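Local coordinates for putative cell adhesion protein (Bacteroides fragilis, PDB 4H40) that is probably a fimbrillin-like pilus subunit, taking part in cell adhesion by this gut bacterium as a building block of a surface fimbria, at residues Pro25-Ser30 with Lys44-Phe49; Ser55-Val60 with Tyr76-Ala81; Tyr72-Leu77 with Ser104-Tyr109; Gly203-Gly208 with Ser237-Gln242; Ser207-Pro212 with His265-Leu270. One frame throughout, in Å; residues are numbered along the deposited sequence.

In the fold
The five contacts follow the chain through an apparently two-lobed, all-beta fimbrillin-like fold. Interaction 1 comes first, inside the long loop between strands 23-24 and 56-62, with its centre about 21 Å from that of interaction 2 and about 25 Å from that of interaction 4. Interactions 2 and 3 lie about 10 Å apart between centres and share Tyr76 and Leu77 on strand 74-79. Interactions 4 and 5, also about 10 Å apart, share Ser207 and Gly208 and join three neighbouring strands of one antiparallel sheet. Interactions 3 and 5 have centres about 39 Å apart, on opposite sides of the chain's centre, so the two pairs apparently belong to separate lobes, with interaction 1 between them.

Interaction 1 of 5, residues Pro25-Ser30 with Lys44-Phe49; sequences PSISPS and KDRPIF
Two arms of the long loop between strands 23-24 and 56-62 meet at the protein surface, where Pro25 and Ile27 pack against Arg46 and Phe49. The Pro25 ring stands across the Phe49 ring: its CG sits 3.7 Å from the Phe49 ring centroid, 13° off the ring normal, a CH-pi contact over the middle of one face. Pro25 CB leans over the CD2 and CE2 side of the same ring, while Pro25 CD turns to Pro47 O at 3.5 Å. Arg46 bends at chi2 (-92°), which sets CD, and again at chi3, which sets NE; the guanidinium beyond lies beside Ile27. Ile27 CG1 covers one face near its rim, 3.5 Å from Arg46 NH1, with CD1 close to the same nitrogen and CG2 nearer Arg46 NE. Arg46 NH2 also gives a weak, strongly bent hydrogen bond to Pro25 O, at 2.7 Å with an N-H...O angle of 117°. Ile27 thus lies over one face of a charged group weakly held at NH2. Arg46 and Ile48 rest on Tyr24 of strand 23-24, while Ile27 bonds through its backbone to Gly294 and Ser296, tying the loop to the start of strand 296-305.

Interaction 2 of 5, residues Ser55-Val60 with Tyr76-Ala81; sequences STIRLV and YLVRNA
Ile57 and Leu59 form a stepped apolar surface against Tyr76, across two antiparallel strands whose axes, over these short segments, run 140° apart. Their aliphatic bumps line up along the tyrosine from root to ring: Ile57 CG1 meets Tyr76 CB at 3.9 Å, Ile57 CD1 lies against Tyr76 CD1, and Leu59 CD2 takes the next step outward, 4.2 Å from Tyr76 CE1. On the same face, with Val78 CG1 anti to the backbone N (chi1 178°), CG2 lies beside that N and fits against Ser55, 3.5 Å from Ser55 OG and also close to Ser55 O. That hydroxyl is bonded to Glu52 O. The opposite face carries Thr56 and Leu77: methyl CG2 of Thr56 lies 4.1 Å from Leu77 CD1, which also reaches Ser55 O. Beneath the side chains, Ile57 and Tyr76 exchange two backbone hydrogen bonds, N to O in each direction, and Val78 N bonds to Ser55 O at 2.9 Å. Thr56 CA adds a CA-H...O contact to Tyr76 O. Leu174 from a loop and Ile119 of strand 113-121 cover Ile57 and Leu59. Strands 56-62 and 74-79, consecutive in the chain and antiparallel, form a beta hairpin, with the Ile57-Tyr76 face turned inward.

Interaction 3 of 5, residues Tyr72-Leu77 with Ser104-Tyr109; sequences YSKAYL and SSTPLY
Lys74 and Leu108 slide past each other in opposite directions where strand 74-79, in the larger group of paired strands, faces strand 108-110 of a small three-stranded mixed sheet. The two strands exchange no backbone hydrogen bond here, and side chains bridge the two segments, between strands of two different sheets. From CB, the Lys74 chain first sets CG anti to the backbone N (chi1 -165°), which brings CG to 4.0 Å from Leu108 CB. A bend at chi2 carries CD to 3.8 Å from the same Leu108 CB and about as near Thr106 O. CE closes on that carbonyl oxygen, and NZ ends in a hydrogen bond to Thr106 O at 3.0 Å. The ammonium comes in tilted 29° from the carbonyl plane; NZ also has a long, weak ion pair with Glu93 OE2. Leu108 also divides its atoms between two tyrosines. Its CB touches Tyr76 OH at 3.6 Å, with CD2 near the same oxygen, and the two side chains cross at about a right angle. Its CD1 turns instead to Tyr72, meeting the carbonyl O and ring atom CD1. Leu59 of strand 56-62 and Ile16 of strand 14-19 also pack on Leu108. The Tyr72 hydroxyl bonds to the backbone N of Lys111, while Tyr72 CE1 approaches Tyr109 O at 3.4 Å.

Interaction 4 of 5, residues Gly203-Gly208 with Ser237-Gln242; sequences GIEISG and SVRITQ
Antiparallel strand pairing at the border of a four-stranded sheet joins Gly203-Gly208 to Ser237-Gln242, with axes, over these short segments, 164° apart. Ile204 with Ile240 and Ile206 with Val238 are hydrogen-bonded pairs, each linked by two backbone bonds; Ile240 N to Ile204 O, 2.7 Å long, is nearly straight at 176°. In the non-hydrogen-bonded pair of Glu205 with Arg239, Glu205 CG is anti to the backbone N (chi1 -173°), and the extended chain beyond it reaches the Arg239 guanidinium. Glu205 OE2 lies 3.2 Å from Arg239 NH2 over a face of the guanidinium, well out of its plane, so the salt bridge rests on charge and no N-H points at the oxygen. A water bonded to Glu205 OE1 at 2.9 Å sits at the guanidinium edge and weakly accepts from Arg239 NH1, which also bonds to Glu202 O. Ser237 OG adds a weak bond to Glu205 OE2. On the other face Ile240 CD1 is 4.0 Å from Ile206 CD1 and near Ile204 CG2, while Ile206 CB meets Val238 CG1 at 3.9 Å. This isoleucine face packs on Phe186 of strand 177-190 and Ala253 and Thr255 of strand 251-257; strand 266-275 flanks strand 197-207 on its other edge.

Interaction 5 of 5, residues Ser207-Pro212 with His265-Leu270; sequences SGIQQP and HSISVL
Ser207 and Ser268 form an antiparallel hydrogen-bonded pair, with Ser207 N donating to Ser268 O at 2.8 Å and 162°, and a weaker return bond from Ser268 N to Ser207 O. Ile267 CA adds a CA-H...O contact to Ser207 O at 3.3 Å. Next to this pair, Gly208 has a positive phi (84°). A water bridges the two segments, donating to Ser266 O at 3.2 Å and weakly to Gly208 O. Ser268 OG touches Ser207 CB at 3.6 Å. Ile267 spreads its branches: CG2 lies by Ser207 O, CG1 is 3.5 Å from Gly208 O, and CD1 reaches Ile209 CG2 at 4.2 Å, the two side chains crossing at about a right angle. Ile209 continues onto Val238 of strand 237-240, and Ser268 leans on Gln283 and Leu285 of strand 278-287, which pairs with the far edge of strand 266-275.

Interaction 1 of 5, residues Pro25-Ser30 with Lys44-Phe49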
# COMPACT_ATOMS: atom_id res chain seq x y z
N PRO B 25 -19.32 10.64 -12.67
CA PRO B 25 -18.25 11.08 -11.76
C PRO B 25 -17.13 10.04 -11.64
O PRO B 25 -17.31 8.86 -11.94
CB PRO B 25 -18.99 11.23 -10.43
CG PRO B 25 -20.09 10.25 -10.52
CD PRO B 25 -20.53 10.24 -11.93
N SER B 26 -15.99 10.50 -11.18
CA SER B 26 -14.82 9.67 -10.94
C SER B 26 -15.13 8.58 -9.87
O SER B 26 -15.79 8.90 -8.88
CB SER B 26 -13.69 10.57 -10.49
OG SER B 26 -12.53 9.79 -10.25
N ILE B 27 -14.67 7.32 -10.09
CA ILE B 27 -14.86 6.20 -9.15
C ILE B 27 -13.53 5.51 -8.85
O ILE B 27 -12.53 5.75 -9.53
CB ILE B 27 -15.91 5.16 -9.65
CG1 ILE B 27 -15.54 4.54 -11.01
CG2 ILE B 27 -17.35 5.69 -9.60
CD1 ILE B 27 -15.63 2.99 -11.01
N SER B 28 -13.51 4.62 -7.87
CA SER B 28 -12.28 3.90 -7.54
C SER B 28 -12.00 2.82 -8.58
O SER B 28 -12.95 2.26 -9.14
CB SER B 28 -12.39 3.27 -6.16
OG SER B 28 -12.30 4.27 -5.15
N PRO B 29 -10.71 2.44 -8.82
CA PRO B 29 -10.44 1.35 -9.76
C PRO B 29 -11.05 0.01 -9.34
O PRO B 29 -11.47 -0.22 -8.20
CB PRO B 29 -8.91 1.27 -9.75
CG PRO B 29 -8.45 2.55 -9.23
CD PRO B 29 -9.46 2.98 -8.25
N SER B 30 -11.15 -0.85 -10.34
CA SER B 30 -11.66 -2.22 -10.35
C SER B 30 -11.37 -2.72 -11.77
O SER B 30 -11.51 -1.94 -12.72
CB SER B 30 -13.14 -2.29 -9.98
OG SER B 30 -13.98 -1.61 -10.92
N LYS B 44 -22.81 0.93 -17.74
CA LYS B 44 -24.23 0.55 -17.71
C LYS B 44 -24.88 0.80 -16.33
O LYS B 44 -25.92 1.47 -16.30
CB LYS B 44 -24.51 -0.90 -18.23
CG LYS B 44 -23.84 -2.05 -17.48
CD LYS B 44 -24.50 -3.39 -17.85
CE LYS B 44 -24.12 -4.50 -16.89
NZ LYS B 44 -24.89 -5.74 -17.16
N ASP B 45 -24.24 0.38 -15.22
CA ASP B 45 -24.80 0.57 -13.86
C ASP B 45 -24.20 1.77 -13.13
O ASP B 45 -24.27 1.84 -11.90
CB ASP B 45 -24.59 -0.69 -13.02
CG ASP B 45 -25.17 -1.95 -13.63
OD1 ASP B 45 -26.18 -1.85 -14.36
OD2 ASP B 45 -24.63 -3.03 -13.35
N ARG B 46 -23.60 2.71 -13.87
CA ARG B 46 -23.00 3.89 -13.27
C ARG B 46 -24.01 5.01 -13.20
O ARG B 46 -24.71 5.26 -14.19
CB ARG B 46 -21.75 4.32 -14.04
CG ARG B 46 -20.55 3.41 -13.80
CD ARG B 46 -19.65 3.88 -12.67
NE ARG B 46 -19.17 5.25 -12.85
CZ ARG B 46 -18.04 5.56 -13.49
NH1 ARG B 46 -17.30 4.60 -14.03
NH2 ARG B 46 -17.66 6.82 -13.60
N PRO B 47 -24.14 5.68 -12.03
CA PRO B 47 -25.09 6.80 -11.95
C PRO B 47 -24.53 8.05 -12.61
O PRO B 47 -23.31 8.28 -12.61
CB PRO B 47 -25.31 7.01 -10.46
CG PRO B 47 -24.19 6.29 -9.75
CD PRO B 47 -23.39 5.51 -10.76
N ILE B 48 -25.44 8.86 -13.15
CA ILE B 48 -25.12 10.12 -13.78
C ILE B 48 -25.48 11.24 -12.82
O ILE B 48 -26.61 11.28 -12.31
CB ILE B 48 -25.86 10.25 -15.15
CG1 ILE B 48 -25.31 9.20 -16.12
CG2 ILE B 48 -25.72 11.65 -15.75
CD1 ILE B 48 -26.28 8.65 -17.00
N PHE B 49 -24.53 12.15 -12.58
CA PHE B 49 -24.74 13.32 -11.74
C PHE B 49 -25.08 14.51 -12.62
O PHE B 49 -24.80 14.48 -13.81
CB PHE B 49 -23.48 13.63 -10.93
CG PHE B 49 -23.19 12.72 -9.76
CD1 PHE B 49 -23.98 11.60 -9.51
CD2 PHE B 49 -22.11 12.96 -8.92
CE1 PHE B 49 -23.69 10.73 -8.46
CE2 PHE B 49 -21.83 12.10 -7.84
CZ PHE B 49 -22.63 10.99 -7.62

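Interaction 2 of 5, residues Ser55-Val60 with Tyr76-Ala81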
# COMPACT_ATOMS: atom_id res chain seq x y z
N SER B 55 -20.36 25.69 -13.53
CA SER B 55 -19.39 25.12 -14.45
C SER B 55 -19.73 25.53 -15.88
O SER B 55 -20.84 25.99 -16.13
CB SER B 55 -19.33 23.60 -14.32
OG SER B 55 -20.48 22.96 -14.84
N THR B 56 -18.76 25.43 -16.78
CA THR B 56 -18.98 25.80 -18.18
C THR B 56 -18.77 24.60 -19.06
O THR B 56 -18.00 23.70 -18.71
CB THR B 56 -18.07 26.96 -18.63
OG1 THR B 56 -16.69 26.58 -18.52
CG2 THR B 56 -18.33 28.26 -17.87
N ILE B 57 -19.48 24.57 -20.20
CA ILE B 57 -19.31 23.53 -21.21
C ILE B 57 -19.04 24.21 -22.53
O ILE B 57 -19.60 25.27 -22.79
CB ILE B 57 -20.49 22.49 -21.30
CG1 ILE B 57 -21.77 23.06 -21.88
CG2 ILE B 57 -20.78 21.76 -20.00
CD1 ILE B 57 -22.07 22.47 -23.20
N ARG B 58 -18.17 23.62 -23.36
CA ARG B 58 -17.91 24.06 -24.73
C ARG B 58 -18.52 23.07 -25.71
O ARG B 58 -18.25 21.88 -25.65
CB ARG B 58 -16.41 24.22 -25.04
CG ARG B 58 -16.14 24.41 -26.55
CD ARG B 58 -14.72 24.81 -26.89
NE ARG B 58 -14.29 26.00 -26.16
CZ ARG B 58 -14.46 27.25 -26.56
NH1 ARG B 58 -15.04 27.51 -27.72
NH2 ARG B 58 -14.05 28.26 -25.80
N LEU B 59 -19.30 23.59 -26.64
CA LEU B 59 -19.88 22.79 -27.69
C LEU B 59 -18.98 22.95 -28.91
O LEU B 59 -18.82 24.08 -29.37
CB LEU B 59 -21.32 23.28 -27.92
CG LEU B 59 -22.28 22.42 -28.73
CD1 LEU B 59 -22.67 21.17 -27.99
CD2 LEU B 59 -23.54 23.19 -29.00
N VAL B 60 -18.29 21.86 -29.33
CA VAL B 60 -17.36 21.79 -30.48
C VAL B 60 -18.14 21.17 -31.64
O VAL B 60 -18.62 20.03 -31.51
CB VAL B 60 -16.05 20.98 -30.17
CG1 VAL B 60 -15.05 21.08 -31.32
CG2 VAL B 60 -15.40 21.41 -28.85
N TYR B 76 -21.22 27.57 -22.76
CA TYR B 76 -22.44 27.71 -21.96
C TYR B 76 -22.16 27.70 -20.47
O TYR B 76 -21.19 27.08 -20.04
CB TYR B 76 -23.43 26.58 -22.28
CG TYR B 76 -23.99 26.66 -23.68
CD1 TYR B 76 -23.33 26.07 -24.75
CD2 TYR B 76 -25.20 27.30 -23.93
CE1 TYR B 76 -23.84 26.14 -26.05
CE2 TYR B 76 -25.72 27.39 -25.22
CZ TYR B 76 -25.04 26.80 -26.28
OH TYR B 76 -25.55 26.83 -27.55
N LEU B 77 -23.00 28.41 -19.68
CA LEU B 77 -22.90 28.43 -18.22
C LEU B 77 -24.00 27.54 -17.65
O LEU B 77 -25.14 27.59 -18.11
CB LEU B 77 -22.97 29.86 -17.66
CG LEU B 77 -22.85 30.00 -16.14
CD1 LEU B 77 -21.43 29.75 -15.66
CD2 LEU B 77 -23.29 31.35 -15.68
N VAL B 78 -23.63 26.69 -16.70
CA VAL B 78 -24.56 25.75 -16.07
C VAL B 78 -25.18 26.40 -14.84
O VAL B 78 -24.47 26.97 -14.01
CB VAL B 78 -23.86 24.39 -15.72
CG1 VAL B 78 -24.82 23.41 -15.02
CG2 VAL B 78 -23.22 23.74 -16.94
N ARG B 79 -26.51 26.29 -14.73
CA ARG B 79 -27.30 26.72 -13.58
C ARG B 79 -28.37 25.68 -13.35
O ARG B 79 -29.24 25.46 -14.21
CB ARG B 79 -27.90 28.14 -13.72
CG ARG B 79 -26.91 29.32 -13.69
CD ARG B 79 -26.11 29.48 -12.41
NE ARG B 79 -25.00 30.41 -12.62
CZ ARG B 79 -23.96 30.56 -11.81
NH1 ARG B 79 -23.86 29.83 -10.71
NH2 ARG B 79 -23.00 31.43 -12.10
N ASN B 80 -28.29 24.99 -12.19
CA ASN B 80 -29.23 23.95 -11.78
C ASN B 80 -30.52 24.61 -11.29
O ASN B 80 -30.93 24.46 -10.14
CB ASN B 80 -28.59 23.04 -10.72
CG ASN B 80 -27.53 22.11 -11.26
OD1 ASN B 80 -27.27 22.02 -12.47
ND2 ASN B 80 -26.91 21.37 -10.38
N ALA B 81 -31.16 25.35 -12.22
CA ALA B 81 -32.36 26.13 -12.00
C ALA B 81 -33.61 25.51 -12.64
O ALA B 81 -34.69 26.07 -12.48
CB ALA B 81 -32.14 27.54 -12.54

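Interaction 3 of 5, residues Tyr72-Leu77 with Ser104-Tyr109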
# COMPACT_ATOMS: atom_id res chain seq x y z
N TYR B 72 -19.21 27.70 -35.36
CA TYR B 72 -20.28 27.18 -34.51
C TYR B 72 -19.78 26.80 -33.11
O TYR B 72 -20.53 26.18 -32.34
CB TYR B 72 -20.98 26.00 -35.19
CG TYR B 72 -21.79 26.33 -36.42
CD1 TYR B 72 -22.39 27.59 -36.56
CD2 TYR B 72 -22.02 25.38 -37.41
CE1 TYR B 72 -23.15 27.90 -37.68
CE2 TYR B 72 -22.79 25.68 -38.53
CZ TYR B 72 -23.36 26.94 -38.66
OH TYR B 72 -24.11 27.25 -39.76
N SER B 73 -18.54 27.20 -32.75
CA SER B 73 -17.99 26.94 -31.43
C SER B 73 -18.72 27.83 -30.41
O SER B 73 -18.79 29.05 -30.62
CB SER B 73 -16.48 27.16 -31.42
OG SER B 73 -15.86 26.40 -30.40
N LYS B 74 -19.32 27.23 -29.36
CA LYS B 74 -20.11 27.96 -28.36
C LYS B 74 -19.85 27.46 -26.95
O LYS B 74 -19.71 26.26 -26.74
CB LYS B 74 -21.62 27.85 -28.68
CG LYS B 74 -22.53 28.85 -27.94
CD LYS B 74 -22.74 30.15 -28.70
CE LYS B 74 -22.08 31.31 -28.01
NZ LYS B 74 -22.31 32.58 -28.74
N ALA B 75 -19.84 28.39 -25.98
CA ALA B 75 -19.65 28.14 -24.56
C ALA B 75 -20.94 28.39 -23.79
O ALA B 75 -21.70 29.31 -24.13
CB ALA B 75 -18.54 29.01 -24.02
N TYR B 76 -21.22 27.57 -22.76
CA TYR B 76 -22.44 27.71 -21.96
C TYR B 76 -22.16 27.70 -20.47
O TYR B 76 -21.19 27.08 -20.04
CB TYR B 76 -23.43 26.58 -22.28
CG TYR B 76 -23.99 26.66 -23.68
CD1 TYR B 76 -23.33 26.07 -24.75
CD2 TYR B 76 -25.20 27.30 -23.93
CE1 TYR B 76 -23.84 26.14 -26.05
CE2 TYR B 76 -25.72 27.39 -25.22
CZ TYR B 76 -25.04 26.80 -26.28
OH TYR B 76 -25.55 26.83 -27.55
N LEU B 77 -23.00 28.41 -19.68
CA LEU B 77 -22.90 28.43 -18.22
C LEU B 77 -24.00 27.54 -17.65
O LEU B 77 -25.14 27.59 -18.11
CB LEU B 77 -22.97 29.86 -17.66
CG LEU B 77 -22.85 30.00 -16.14
CD1 LEU B 77 -21.43 29.75 -15.66
CD2 LEU B 77 -23.29 31.35 -15.68
N SER B 104 -22.95 38.87 -21.81
CA SER B 104 -23.46 38.52 -23.15
C SER B 104 -23.87 37.04 -23.32
O SER B 104 -23.08 36.11 -23.09
CB SER B 104 -22.47 38.93 -24.25
OG SER B 104 -21.11 38.72 -23.90
N SER B 105 -25.15 36.86 -23.67
CA SER B 105 -25.82 35.59 -23.90
C SER B 105 -26.38 35.60 -25.33
O SER B 105 -27.55 35.93 -25.56
CB SER B 105 -26.92 35.37 -22.85
OG SER B 105 -27.18 33.99 -22.62
N THR B 106 -25.50 35.28 -26.29
CA THR B 106 -25.78 35.26 -27.72
C THR B 106 -26.10 33.81 -28.12
O THR B 106 -25.21 32.95 -28.02
CB THR B 106 -24.60 35.89 -28.50
OG1 THR B 106 -24.36 37.21 -28.02
CG2 THR B 106 -24.83 35.93 -30.02
N PRO B 107 -27.35 33.51 -28.55
CA PRO B 107 -27.68 32.12 -28.92
C PRO B 107 -26.94 31.61 -30.15
O PRO B 107 -26.62 32.38 -31.05
CB PRO B 107 -29.20 32.14 -29.19
CG PRO B 107 -29.62 33.54 -29.14
CD PRO B 107 -28.50 34.42 -28.72
N LEU B 108 -26.66 30.28 -30.16
CA LEU B 108 -26.01 29.60 -31.27
C LEU B 108 -27.04 29.30 -32.34
O LEU B 108 -27.99 28.55 -32.10
CB LEU B 108 -25.28 28.30 -30.82
CG LEU B 108 -24.95 27.22 -31.89
CD1 LEU B 108 -23.78 27.63 -32.78
CD2 LEU B 108 -24.61 25.95 -31.24
N TYR B 109 -26.87 29.91 -33.52
CA TYR B 109 -27.69 29.67 -34.69
C TYR B 109 -26.84 28.90 -35.70
O TYR B 109 -25.68 29.26 -35.95
CB TYR B 109 -28.24 30.97 -35.30
CG TYR B 109 -29.24 31.69 -34.43
CD1 TYR B 109 -28.84 32.66 -33.51
CD2 TYR B 109 -30.61 31.47 -34.57
CE1 TYR B 109 -29.76 33.37 -32.74
CE2 TYR B 109 -31.54 32.16 -33.80
CZ TYR B 109 -31.11 33.10 -32.88
OH TYR B 109 -32.02 33.81 -32.12

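Interaction 4 of 5, residues Gly203-Gly208 with Ser237-Gln242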
# COMPACT_ATOMS: atom_id res chain seq x y z
N GLY B 203 1.36 23.19 1.18
CA GLY B 203 0.34 22.16 1.00
C GLY B 203 0.85 20.76 0.72
O GLY B 203 1.87 20.33 1.27
N ILE B 204 0.15 20.04 -0.16
CA ILE B 204 0.50 18.68 -0.57
C ILE B 204 1.10 18.70 -1.97
O ILE B 204 0.44 19.13 -2.92
CB ILE B 204 -0.73 17.73 -0.47
CG1 ILE B 204 -1.22 17.62 0.98
CG2 ILE B 204 -0.44 16.34 -1.10
CD1 ILE B 204 -2.58 17.23 1.10
N GLU B 205 2.37 18.28 -2.09
CA GLU B 205 3.07 18.22 -3.36
C GLU B 205 3.27 16.76 -3.80
O GLU B 205 3.86 15.94 -3.09
CB GLU B 205 4.40 18.97 -3.28
CG GLU B 205 5.09 19.07 -4.63
CD GLU B 205 6.17 20.13 -4.72
OE1 GLU B 205 7.02 20.20 -3.81
OE2 GLU B 205 6.16 20.87 -5.73
N ILE B 206 2.67 16.44 -4.95
CA ILE B 206 2.73 15.17 -5.63
C ILE B 206 3.83 15.33 -6.71
O ILE B 206 3.84 16.31 -7.44
CB ILE B 206 1.33 14.81 -6.19
CG1 ILE B 206 0.26 14.88 -5.06
CG2 ILE B 206 1.32 13.44 -6.90
CD1 ILE B 206 -1.15 14.67 -5.49
N SER B 207 4.81 14.43 -6.71
CA SER B 207 5.98 14.46 -7.60
C SER B 207 6.18 13.13 -8.31
O SER B 207 5.82 12.08 -7.77
CB SER B 207 7.24 14.77 -6.79
OG SER B 207 7.41 16.16 -6.55
N GLY B 208 6.78 13.18 -9.49
CA GLY B 208 7.07 12.01 -10.31
C GLY B 208 5.90 11.57 -11.16
O GLY B 208 5.69 10.37 -11.37
N SER B 237 5.51 17.68 -11.39
CA SER B 237 4.85 17.75 -10.09
C SER B 237 3.58 18.62 -10.10
O SER B 237 3.33 19.38 -11.05
CB SER B 237 5.83 18.30 -9.04
OG SER B 237 5.87 19.71 -8.97
N VAL B 238 2.79 18.50 -9.03
CA VAL B 238 1.58 19.29 -8.82
C VAL B 238 1.44 19.61 -7.30
O VAL B 238 1.83 18.80 -6.46
CB VAL B 238 0.31 18.66 -9.46
CG1 VAL B 238 -0.12 17.37 -8.76
CG2 VAL B 238 -0.83 19.66 -9.48
N ARG B 239 0.96 20.82 -6.97
CA ARG B 239 0.77 21.23 -5.60
C ARG B 239 -0.72 21.47 -5.27
O ARG B 239 -1.42 22.14 -6.03
CB ARG B 239 1.58 22.50 -5.33
CG ARG B 239 1.64 22.89 -3.87
CD ARG B 239 2.44 24.15 -3.60
NE ARG B 239 3.82 24.13 -4.12
CZ ARG B 239 4.85 23.52 -3.54
NH1 ARG B 239 4.68 22.82 -2.42
NH2 ARG B 239 6.06 23.59 -4.08
N ILE B 240 -1.20 20.87 -4.17
CA ILE B 240 -2.56 21.08 -3.65
C ILE B 240 -2.38 22.06 -2.52
O ILE B 240 -1.63 21.76 -1.60
CB ILE B 240 -3.31 19.79 -3.21
CG1 ILE B 240 -3.15 18.60 -4.22
CG2 ILE B 240 -4.77 20.11 -2.93
CD1 ILE B 240 -3.65 17.22 -3.66
N THR B 241 -2.96 23.25 -2.63
CA THR B 241 -2.81 24.28 -1.61
C THR B 241 -4.09 24.41 -0.79
O THR B 241 -4.06 24.93 0.33
CB THR B 241 -2.40 25.63 -2.25
OG1 THR B 241 -3.15 25.85 -3.45
CG2 THR B 241 -0.92 25.69 -2.58
N GLN B 242 -5.21 23.93 -1.34
CA GLN B 242 -6.52 24.08 -0.70
C GLN B 242 -7.09 22.75 -0.23
O GLN B 242 -7.01 21.73 -0.92
CB GLN B 242 -7.50 24.77 -1.66
CG GLN B 242 -7.27 26.27 -1.77
CD GLN B 242 -7.27 26.73 -3.21
OE1 GLN B 242 -8.28 26.61 -3.95
NE2 GLN B 242 -6.14 27.29 -3.64
O HOH W 1 6.84 20.63 -0.92

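Interaction 5 of 5, residues Ser207-Pro212 with His265-Leu270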
# COMPACT_ATOMS: atom_id res chain seq x y z
N SER B 207 4.81 14.43 -6.71
CA SER B 207 5.98 14.46 -7.60
C SER B 207 6.18 13.13 -8.31
O SER B 207 5.82 12.08 -7.77
CB SER B 207 7.24 14.77 -6.79
OG SER B 207 7.41 16.16 -6.55
N GLY B 208 6.78 13.18 -9.49
CA GLY B 208 7.07 12.01 -10.31
C GLY B 208 5.90 11.57 -11.16
O GLY B 208 5.69 10.37 -11.37
N ILE B 209 5.11 12.53 -11.64
CA ILE B 209 3.93 12.24 -12.44
C ILE B 209 4.21 12.63 -13.92
O ILE B 209 5.30 13.11 -14.24
CB ILE B 209 2.67 12.90 -11.82
CG1 ILE B 209 2.98 14.32 -11.26
CG2 ILE B 209 2.11 12.00 -10.77
CD1 ILE B 209 1.83 15.27 -11.19
N GLN B 210 3.27 12.33 -14.83
CA GLN B 210 3.38 12.61 -16.26
C GLN B 210 3.67 14.06 -16.52
O GLN B 210 3.01 14.93 -15.94
CB GLN B 210 2.09 12.22 -16.98
CG GLN B 210 2.10 12.39 -18.50
CD GLN B 210 2.67 11.17 -19.16
OE1 GLN B 210 2.04 10.11 -19.20
NE2 GLN B 210 3.88 11.29 -19.68
N GLN B 211 4.66 14.33 -17.40
CA GLN B 211 4.91 15.69 -17.87
C GLN B 211 3.90 15.92 -19.00
O GLN B 211 3.78 15.05 -19.86
CB GLN B 211 6.37 15.88 -18.31
CG GLN B 211 6.77 17.35 -18.48
CD GLN B 211 6.99 18.09 -17.17
OE1 GLN B 211 6.12 18.85 -16.70
NE2 GLN B 211 8.14 17.87 -16.55
N PRO B 212 3.08 17.00 -18.96
CA PRO B 212 2.04 17.21 -20.02
C PRO B 212 2.54 17.15 -21.48
O PRO B 212 3.62 17.69 -21.83
CB PRO B 212 1.48 18.59 -19.70
CG PRO B 212 1.76 18.78 -18.23
CD PRO B 212 3.05 18.08 -17.95
N HIS B 265 8.27 3.00 -11.31
CA HIS B 265 8.84 4.19 -10.69
C HIS B 265 8.07 4.56 -9.43
O HIS B 265 7.12 3.88 -9.06
CB HIS B 265 8.85 5.35 -11.73
CG HIS B 265 9.76 5.06 -12.88
ND1 HIS B 265 9.31 4.40 -14.01
CD2 HIS B 265 11.10 5.25 -13.00
CE1 HIS B 265 10.38 4.24 -14.78
NE2 HIS B 265 11.48 4.74 -14.21
N SER B 266 8.54 5.56 -8.69
CA SER B 266 7.88 6.05 -7.49
C SER B 266 7.23 7.41 -7.71
O SER B 266 7.75 8.25 -8.45
CB SER B 266 8.86 6.16 -6.33
OG SER B 266 9.44 4.90 -6.07
N ILE B 267 6.08 7.61 -7.06
CA ILE B 267 5.35 8.87 -6.97
C ILE B 267 5.49 9.29 -5.50
O ILE B 267 5.00 8.56 -4.63
CB ILE B 267 3.86 8.76 -7.45
CG1 ILE B 267 3.79 8.59 -8.98
CG2 ILE B 267 3.05 9.99 -7.00
CD1 ILE B 267 2.48 8.04 -9.50
N SER B 268 6.21 10.39 -5.21
CA SER B 268 6.32 10.90 -3.84
C SER B 268 5.19 11.91 -3.60
O SER B 268 4.79 12.66 -4.50
CB SER B 268 7.68 11.50 -3.55
OG SER B 268 7.74 12.90 -3.77
N VAL B 269 4.66 11.88 -2.38
CA VAL B 269 3.60 12.74 -1.88
C VAL B 269 4.12 13.41 -0.60
O VAL B 269 4.32 12.73 0.41
CB VAL B 269 2.27 11.95 -1.65
CG1 VAL B 269 1.21 12.85 -1.02
CG2 VAL B 269 1.74 11.38 -2.95
N LEU B 270 4.40 14.73 -0.66
CA LEU B 270 4.86 15.48 0.51
C LEU B 270 3.73 16.29 1.12
O LEU B 270 3.23 17.20 0.48
CB LEU B 270 6.00 16.42 0.15
CG LEU B 270 7.39 15.90 0.03
CD1 LEU B 270 8.31 17.04 -0.32
CD2 LEU B 270 7.85 15.30 1.33
O HOH W 2 8.49 8.62 -11.57